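Long-range contact in dihydrodipicolinate reductase N-terminus domain-containing protein (Mycobacterium smegmatis, PDB 6IAQ), which is a native amine dehydrogenase that binds NADP and probably uses its reduced form to aminate ketones asymmetrically: residues P315-A320 with D328-L333. Numbering follows the deposited sequence.
Sequences PDVIAA and DRLPRL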
ATOM      1  N   PRO A 315      -1.523  -8.846  16.676  1.00 36.93           N
ATOM      2  CA  PRO A 315      -1.183  -7.773  17.621  1.00 41.12           C
ATOM      3  C   PRO A 315      -2.072  -6.532  17.449  1.00 37.86           C
ATOM      4  O   PRO A 315      -2.390  -5.898  18.453  1.00 36.06           O
ATOM      5  CB  PRO A 315       0.282  -7.427  17.341  1.00 40.41           C
ATOM      6  CG  PRO A 315       0.829  -8.670  16.657  1.00 41.14           C
ATOM      7  CD  PRO A 315      -0.349  -9.301  15.931  1.00 39.21           C
ATOM      8  N   ASP A 316      -2.444  -6.213  16.202  1.00 35.98           N
ATOM      9  CA  ASP A 316      -3.294  -5.047  15.877  1.00 32.42           C
ATOM     10  C   ASP A 316      -4.650  -5.258  16.508  1.00 35.44           C
ATOM     11  O   ASP A 316      -5.160  -4.305  17.085  1.00 39.47           O
ATOM     12  CB  ASP A 316      -3.420  -4.811  14.372  1.00 37.64           C
ATOM     13  CG  ASP A 316      -2.105  -4.517  13.669  1.00 42.49           C
ATOM     14  OD1 ASP A 316      -1.130  -4.139  14.388  1.00 38.08           O
ATOM     15  OD2 ASP A 316      -2.061  -4.688  12.426  1.00 39.27           O
ATOM     16  N   VAL A 317      -5.203  -6.477  16.407  1.00 35.07           N
ATOM     17  CA  VAL A 317      -6.603  -6.756  16.822  1.00 35.61           C
ATOM     18  C   VAL A 317      -6.629  -6.775  18.357  1.00 33.66           C
ATOM     19  O   VAL A 317      -7.550  -6.194  18.929  1.00 30.61           O
ATOM     20  CB  VAL A 317      -7.129  -8.050  16.161  1.00 37.82           C
ATOM     21  CG1 VAL A 317      -8.404  -8.556  16.804  1.00 35.51           C
ATOM     22  CG2 VAL A 317      -7.357  -7.831  14.662  1.00 37.71           C
ATOM     23  N   ILE A 318      -5.603  -7.327  19.009  1.00 33.51           N
ATOM     24  CA  ILE A 318      -5.525  -7.287  20.499  1.00 37.41           C
ATOM     25  C   ILE A 318      -5.469  -5.829  20.963  1.00 42.61           C
ATOM     26  O   ILE A 318      -6.276  -5.462  21.836  1.00 38.67           O
ATOM     27  CB  ILE A 318      -4.366  -8.134  21.039  1.00 39.96           C
ATOM     28  CG1 ILE A 318      -4.623  -9.625  20.762  1.00 35.75           C
ATOM     29  CG2 ILE A 318      -4.177  -7.847  22.531  1.00 41.07           C
ATOM     30  CD1 ILE A 318      -3.408 -10.493  20.923  1.00 41.69           C
ATOM     31  N   ALA A 319      -4.604  -5.013  20.357  1.00 40.37           N
ATOM     32  CA  ALA A 319      -4.377  -3.594  20.738  1.00 38.88           C
ATOM     33  C   ALA A 319      -5.546  -2.682  20.328  1.00 36.09           C
ATOM     34  O   ALA A 319      -5.605  -1.561  20.840  1.00 39.20           O
ATOM     35  CB  ALA A 319      -3.083  -3.121  20.119  1.00 35.85           C
ATOM     36  N   ALA A 320      -6.458  -3.101  19.448  1.00 33.20           N
ATOM     37  CA  ALA A 320      -7.495  -2.213  18.849  1.00 31.94           C
ATOM     38  C   ALA A 320      -8.618  -1.962  19.845  1.00 35.94           C
ATOM     39  O   ALA A 320      -8.793  -2.730  20.775  1.00 35.08           O
ATOM     40  CB  ALA A 320      -8.062  -2.821  17.595  1.00 33.43           C
ATOM     41  N   ASP A 328      -9.403  -1.467   7.186  1.00 28.83           N
ATOM     42  CA  ASP A 328      -9.193  -0.082   6.687  1.00 35.80           C
ATOM     43  C   ASP A 328      -8.930   0.880   7.853  1.00 38.32           C
ATOM     44  O   ASP A 328      -8.301   1.910   7.602  1.00 36.45           O
ATOM     45  CB  ASP A 328     -10.400   0.396   5.880  1.00 39.37           C
ATOM     46  CG  ASP A 328     -11.695   0.368   6.681  1.00 43.03           C
ATOM     47  OD1 ASP A 328     -12.144  -0.724   7.037  1.00 38.16           O
ATOM     48  OD2 ASP A 328     -12.231   1.438   6.930  1.00 37.44           O
ATOM     49  N   ARG A 329      -9.372   0.559   9.072  1.00 34.96           N
ATOM     50  CA  ARG A 329      -9.280   1.441  10.265  1.00 41.83           C
ATOM     51  C   ARG A 329      -8.088   1.039  11.139  1.00 44.19           C
ATOM     52  O   ARG A 329      -7.765   1.790  12.082  1.00 44.91           O
ATOM     53  CB  ARG A 329     -10.574   1.376  11.090  1.00 43.77           C
ATOM     54  CG  ARG A 329     -11.797   1.912  10.364  1.00 44.18           C
ATOM     55  CD  ARG A 329     -12.969   2.177  11.307  1.00 46.41           C
ATOM     56  N   LEU A 330      -7.432  -0.090  10.861  1.00 38.60           N
ATOM     57  CA  LEU A 330      -6.291  -0.553  11.693  1.00 39.85           C
ATOM     58  C   LEU A 330      -5.027   0.162  11.232  1.00 40.18           C
ATOM     59  O   LEU A 330      -4.987   0.669  10.116  1.00 41.13           O
ATOM     60  CB  LEU A 330      -6.158  -2.069  11.555  1.00 40.55           C
ATOM     61  CG  LEU A 330      -7.262  -2.879  12.232  1.00 40.50           C
ATOM     62  CD1 LEU A 330      -7.100  -4.352  11.913  1.00 38.29           C
ATOM     63  CD2 LEU A 330      -7.267  -2.668  13.742  1.00 38.48           C
ATOM     64  N   PRO A 331      -3.972   0.243  12.067  1.00 41.79           N
ATOM     65  CA  PRO A 331      -2.696   0.793  11.613  1.00 42.20           C
ATOM     66  C   PRO A 331      -2.163  -0.039  10.435  1.00 43.34           C
ATOM     67  O   PRO A 331      -2.662  -1.159  10.193  1.00 38.36           O
ATOM     68  CB  PRO A 331      -1.774   0.697  12.838  1.00 41.64           C
ATOM     69  CG  PRO A 331      -2.435  -0.335  13.723  1.00 43.62           C
ATOM     70  CD  PRO A 331      -3.922  -0.198  13.468  1.00 43.26           C
ATOM     71  N   ARG A 332      -1.187   0.513   9.721  1.00 36.51           N
ATOM     72  CA  ARG A 332      -0.611  -0.157   8.540  1.00 36.73           C
ATOM     73  C   ARG A 332      -0.135  -1.556   8.942  1.00 30.78           C
ATOM     74  O   ARG A 332       0.559  -1.723   9.949  1.00 27.80           O
ATOM     75  CB  ARG A 332       0.532   0.627   7.890  1.00 40.74           C
ATOM     76  CG  ARG A 332       0.759   0.171   6.448  1.00 44.12           C
ATOM     77  CD  ARG A 332       2.119   0.458   5.820  1.00 44.07           C
ATOM     78  NE  ARG A 332       3.169  -0.321   6.460  1.00 44.77           N
ATOM     79  CZ  ARG A 332       4.242   0.172   7.076  1.00 41.31           C
ATOM     80  NH1 ARG A 332       5.093  -0.642   7.679  1.00 39.96           N
ATOM     81  NH2 ARG A 332       4.432   1.475   7.163  1.00 40.02           N
ATOM     82  N   LEU A 333      -0.474  -2.549   8.131  1.00 32.06           N
ATOM     83  CA  LEU A 333       0.051  -3.912   8.302  1.00 32.68           C
ATOM     84  C   LEU A 333       1.576  -3.854   8.174  1.00 35.33           C
ATOM     85  O   LEU A 333       2.098  -3.131   7.291  1.00 34.14           O
ATOM     86  CB  LEU A 333      -0.587  -4.784   7.222  1.00 33.30           C
ATOM     87  CG  LEU A 333      -0.349  -6.270   7.381  1.00 35.13           C
ATOM     88  CD1 LEU A 333      -0.955  -6.792   8.687  1.00 33.68           C
ATOM     89  CD2 LEU A 333      -0.953  -6.996   6.182  1.00 35.07           C
TER
HETATM   90  O   HOH W   1       0.343  -3.020  12.328  1.00 46.87           O
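A helix-to-loop packing contact, apolar at one end and bridged by water at the other, joins helix 314-319 to the extended chain that follows strand 323-324, beside the Rossmann-type nucleotide-binding sheet. The backbones come nearest at Asp316 and Leu330, whose CA atoms lie 6.8 Å apart, and the two segments bury 216 Å² between them. Leu330 supplies the apolar part. With CG anti to its carbonyl carbon (chi1 -71°), its isobutyl fork faces the helix: CD2 meets CB of Ala320 at 3.9 Å, while CD1 approaches CG2 of Val317 more loosely, at 4.4 Å. The fork thus spans side chains three residues apart, Val317 and Ala320.

Asp316 is buried; its CB bond heads toward the loop, and CG lies beside the backbone N (chi1 -61°), which brings OD1 alongside Pro331. The two side chains slide past each other in opposite directions, OD1 lying 4.1 Å from the ring CG. Water 1 makes the polar link, donating to Asp316 OD1 (2.8 Å) and to the carbonyl O of Arg332 (2.7 Å). Salt bridges from Arg336 to OD1 and from Arg313, which also donates to Pro331 O and so ties the aspartate to the loop, to OD2 probably offset the charge of this buried group and favour its ionised form.

Arg332 forms a salt bridge with Asp214 of the second subunit, placing the loop at the dimer interface. Strand 134-137 borders the contact, its Thr136 touching both Val317 and Leu330, and Leu333 packs on Gln309 and Asn312 near the end of helix 302-312.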